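Local coordinates for coat protein (Turnip yellow mosaic virus, PDB 2FZ2) that self-assembles, in 180 copies, into the T=3 icosahedral capsid that encloses the single-stranded RNA genome of the virus, at residues A42-A54 / S150-P164. Numbering follows the deposited sequence.
Sequences AGTKDAEASLTIA and SPKLLISITAQPTAP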
# COMPACT_ATOMS: atom_id res chain seq x y z
N ALA D 42 -106.44 28.20 -84.07
CA ALA D 42 -106.25 29.24 -85.06
C ALA D 42 -105.92 28.86 -86.47
O ALA D 42 -105.77 27.68 -86.81
CB ALA D 42 -105.18 30.20 -84.56
N GLY D 43 -105.82 29.90 -87.29
CA GLY D 43 -105.46 29.75 -88.68
C GLY D 43 -106.51 30.11 -89.69
O GLY D 43 -106.20 30.39 -90.85
N THR D 44 -107.76 30.10 -89.25
CA THR D 44 -108.87 30.37 -90.13
C THR D 44 -109.15 31.83 -90.40
O THR D 44 -109.61 32.19 -91.49
CB THR D 44 -110.12 29.71 -89.57
OG1 THR D 44 -109.80 29.12 -88.30
CG2 THR D 44 -110.61 28.65 -90.52
N LYS D 45 -108.89 32.67 -89.41
CA LYS D 45 -109.11 34.11 -89.54
C LYS D 45 -108.11 34.77 -88.62
O LYS D 45 -107.59 34.13 -87.70
CB LYS D 45 -110.54 34.49 -89.11
CG LYS D 45 -110.92 34.11 -87.65
CD LYS D 45 -112.39 33.67 -87.51
CE LYS D 45 -112.53 32.24 -86.92
NZ LYS D 45 -113.28 31.29 -87.82
N ASP D 46 -107.79 36.04 -88.87
CA ASP D 46 -106.86 36.71 -87.97
C ASP D 46 -107.66 36.78 -86.69
O ASP D 46 -108.88 36.98 -86.71
CB ASP D 46 -106.52 38.13 -88.42
CG ASP D 46 -106.16 38.23 -89.87
OD1 ASP D 46 -106.92 37.70 -90.71
OD2 ASP D 46 -105.12 38.85 -90.18
N ALA D 47 -106.98 36.59 -85.58
CA ALA D 47 -107.65 36.66 -84.30
C ALA D 47 -106.54 36.82 -83.30
O ALA D 47 -105.37 36.66 -83.64
CB ALA D 47 -108.42 35.40 -84.03
N GLU D 48 -106.91 37.16 -82.08
CA GLU D 48 -105.90 37.32 -81.05
C GLU D 48 -106.49 36.89 -79.73
O GLU D 48 -107.70 36.71 -79.61
CB GLU D 48 -105.44 38.78 -80.99
CG GLU D 48 -106.54 39.81 -81.15
CD GLU D 48 -106.34 41.02 -80.25
OE1 GLU D 48 -105.80 42.05 -80.75
OE2 GLU D 48 -106.70 40.94 -79.05
N ALA D 49 -105.62 36.70 -78.75
CA ALA D 49 -106.07 36.29 -77.44
C ALA D 49 -105.07 36.65 -76.36
O ALA D 49 -103.86 36.51 -76.54
CB ALA D 49 -106.31 34.81 -77.43
N SER D 50 -105.60 37.15 -75.25
CA SER D 50 -104.77 37.52 -74.12
C SER D 50 -105.44 36.89 -72.95
O SER D 50 -106.67 36.96 -72.81
CB SER D 50 -104.73 39.04 -73.92
OG SER D 50 -105.50 39.73 -74.90
N LEU D 51 -104.66 36.25 -72.09
CA LEU D 51 -105.29 35.66 -70.94
C LEU D 51 -104.40 35.40 -69.73
O LEU D 51 -103.29 34.87 -69.83
CB LEU D 51 -106.02 34.39 -71.33
CG LEU D 51 -105.14 33.16 -71.40
CD1 LEU D 51 -105.91 32.01 -71.97
CD2 LEU D 51 -103.94 33.49 -72.24
N THR D 52 -104.94 35.84 -68.60
CA THR D 52 -104.33 35.70 -67.30
C THR D 52 -104.43 34.20 -67.10
O THR D 52 -105.53 33.64 -67.06
CB THR D 52 -105.20 36.45 -66.30
OG1 THR D 52 -106.54 36.50 -66.82
CG2 THR D 52 -104.69 37.88 -66.12
N ILE D 53 -103.28 33.55 -67.01
CA ILE D 53 -103.28 32.10 -66.86
C ILE D 53 -103.96 31.69 -65.58
O ILE D 53 -104.77 30.76 -65.55
CB ILE D 53 -101.84 31.55 -66.86
CG1 ILE D 53 -101.49 31.01 -68.23
CG2 ILE D 53 -101.70 30.41 -65.88
CD1 ILE D 53 -101.14 32.07 -69.21
N ALA D 54 -103.62 32.39 -64.50
CA ALA D 54 -104.16 32.08 -63.19
C ALA D 54 -105.68 31.93 -63.15
O ALA D 54 -106.23 31.47 -62.16
CB ALA D 54 -103.72 33.13 -62.22
N SER D 150 -99.30 37.98 -62.11
CA SER D 150 -99.31 36.55 -62.44
C SER D 150 -99.13 36.50 -63.96
O SER D 150 -99.31 37.50 -64.65
CB SER D 150 -100.64 35.91 -62.07
OG SER D 150 -101.58 36.93 -61.74
N PRO D 151 -98.77 35.33 -64.49
CA PRO D 151 -98.57 35.20 -65.93
C PRO D 151 -99.81 35.45 -66.76
O PRO D 151 -100.92 35.04 -66.39
CB PRO D 151 -98.06 33.78 -66.09
CG PRO D 151 -97.57 33.41 -64.71
CD PRO D 151 -98.50 34.08 -63.78
N LYS D 152 -99.58 36.14 -67.88
CA LYS D 152 -100.61 36.51 -68.85
C LYS D 152 -100.02 36.12 -70.20
O LYS D 152 -98.86 36.38 -70.48
CB LYS D 152 -100.83 38.03 -68.82
CG LYS D 152 -101.95 38.60 -69.71
CD LYS D 152 -101.80 40.14 -69.84
CE LYS D 152 -103.14 40.90 -69.80
NZ LYS D 152 -103.09 42.23 -70.52
N LEU D 153 -100.81 35.48 -71.05
CA LEU D 153 -100.27 35.08 -72.34
C LEU D 153 -100.91 35.84 -73.48
O LEU D 153 -102.13 35.95 -73.57
CB LEU D 153 -100.45 33.59 -72.55
CG LEU D 153 -100.05 33.11 -73.94
CD1 LEU D 153 -98.58 32.76 -73.96
CD2 LEU D 153 -100.89 31.92 -74.31
N LEU D 154 -100.06 36.35 -74.37
CA LEU D 154 -100.52 37.11 -75.51
C LEU D 154 -100.31 36.33 -76.78
O LEU D 154 -99.19 35.89 -77.05
CB LEU D 154 -99.76 38.42 -75.59
CG LEU D 154 -100.06 39.35 -74.42
CD1 LEU D 154 -99.30 40.65 -74.56
CD2 LEU D 154 -101.55 39.62 -74.39
N ILE D 155 -101.37 36.18 -77.57
CA ILE D 155 -101.26 35.47 -78.85
C ILE D 155 -101.85 36.26 -80.00
O ILE D 155 -102.95 36.81 -79.89
CB ILE D 155 -102.00 34.13 -78.84
CG1 ILE D 155 -101.49 33.23 -77.72
CG2 ILE D 155 -101.82 33.46 -80.18
CD1 ILE D 155 -100.06 32.90 -77.84
N SER D 156 -101.13 36.29 -81.12
CA SER D 156 -101.62 37.02 -82.28
C SER D 156 -101.62 36.11 -83.49
O SER D 156 -100.62 35.44 -83.78
CB SER D 156 -100.73 38.25 -82.52
OG SER D 156 -99.89 38.10 -83.67
N ILE D 157 -102.74 36.07 -84.21
CA ILE D 157 -102.82 35.24 -85.40
C ILE D 157 -103.08 36.09 -86.63
O ILE D 157 -103.93 36.98 -86.62
CB ILE D 157 -103.96 34.21 -85.30
CG1 ILE D 157 -103.78 33.35 -84.06
CG2 ILE D 157 -103.96 33.32 -86.52
CD1 ILE D 157 -102.44 32.73 -83.96
N THR D 158 -102.33 35.81 -87.69
CA THR D 158 -102.48 36.52 -88.94
C THR D 158 -102.65 35.41 -89.97
O THR D 158 -101.67 34.75 -90.33
CB THR D 158 -101.23 37.39 -89.24
OG1 THR D 158 -100.73 37.96 -88.02
CG2 THR D 158 -101.58 38.50 -90.20
N ALA D 159 -103.88 35.20 -90.42
CA ALA D 159 -104.18 34.11 -91.36
C ALA D 159 -104.05 34.45 -92.83
O ALA D 159 -103.96 35.62 -93.21
CB ALA D 159 -105.58 33.59 -91.10
N GLN D 160 -104.04 33.41 -93.67
CA GLN D 160 -103.93 33.60 -95.11
C GLN D 160 -105.13 34.37 -95.65
O GLN D 160 -106.25 34.19 -95.19
CB GLN D 160 -103.85 32.26 -95.82
CG GLN D 160 -102.91 32.26 -97.01
CD GLN D 160 -101.48 32.15 -96.57
OE1 GLN D 160 -100.62 32.92 -96.98
NE2 GLN D 160 -101.20 31.18 -95.70
N PRO D 161 -104.88 35.25 -96.62
CA PRO D 161 -105.96 36.03 -97.21
C PRO D 161 -107.00 35.01 -97.66
O PRO D 161 -108.14 35.02 -97.21
CB PRO D 161 -105.27 36.72 -98.38
CG PRO D 161 -104.14 35.78 -98.73
CD PRO D 161 -103.63 35.41 -97.38
N THR D 162 -106.56 34.11 -98.53
CA THR D 162 -107.40 33.03 -99.01
C THR D 162 -107.18 31.97 -97.94
O THR D 162 -106.26 31.15 -98.02
CB THR D 162 -106.89 32.57 -100.36
OG1 THR D 162 -105.45 32.59 -100.34
CG2 THR D 162 -107.39 33.49 -101.45
N ALA D 163 -108.03 32.03 -96.92
CA ALA D 163 -107.94 31.16 -95.76
C ALA D 163 -108.19 29.67 -95.91
O ALA D 163 -108.83 29.21 -96.86
CB ALA D 163 -108.85 31.70 -94.66
N PRO D 164 -107.68 28.88 -94.95
CA PRO D 164 -107.81 27.42 -94.90
C PRO D 164 -109.23 27.06 -94.47
O PRO D 164 -109.93 27.87 -93.87
CB PRO D 164 -106.78 27.03 -93.85
CG PRO D 164 -106.86 28.17 -92.89
CD PRO D 164 -106.83 29.35 -93.84
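Leu51 and Leu153 pair across two antiparallel strands, near the end of strand 47-52 and the start of strand 151-158, whose axes run 4.5 Å apart at 174°. Their side chains run alongside one another off the same face, with Leu51 CD2 3.5 Å from Leu153 CB. Ile53, just past the strand end, comes in at an angle and brings its CD1 to 3.7 Å from the same Leu153 CB. Trp95 of strand 89-97 and Val76 of strand 66-80 pack on Leu153 as well, so this end of the face is closely filled. Further along the same face, Ile157 has CG1 beside its backbone N (chi1 -57°), a rotation that sets CG1 3.5 Å from CB of Ala42, the last residue of strand 30-42, just before the chain turns into strand 47-52. At the start of that connection, Pro164 CG and Ala159 CB both lie against the Gly43 carbonyl oxygen.

Paired N-H and C=O groups of Ala47 with Ile157, Ala49 with Ile155, and Leu51 with Leu153 give six backbone hydrogen bonds, and Ile53 N adds a seventh to Pro151 O at 2.9 Å.

The reverse face, bearing Asp46, Glu48, Ser50 and Thr52 opposite Thr158, Ser156, Leu154 and Lys152, is looser and largely polar. Asp46, Glu48 and Ser50 are open to solvent on it, while Leu154 is buried. Here Leu154 CD2 touches Ser50 CB at 3.3 Å, whereas Glu48 bends away toward Pro104 and Thr105 and Lys152 NZ bonds to Ser100 O. Strand 47-52 is an outermost member, within the chain, of a four-stranded antiparallel sheet facing a second sheet, the beta-sandwich arrangement of the viral jelly-roll capsid fold.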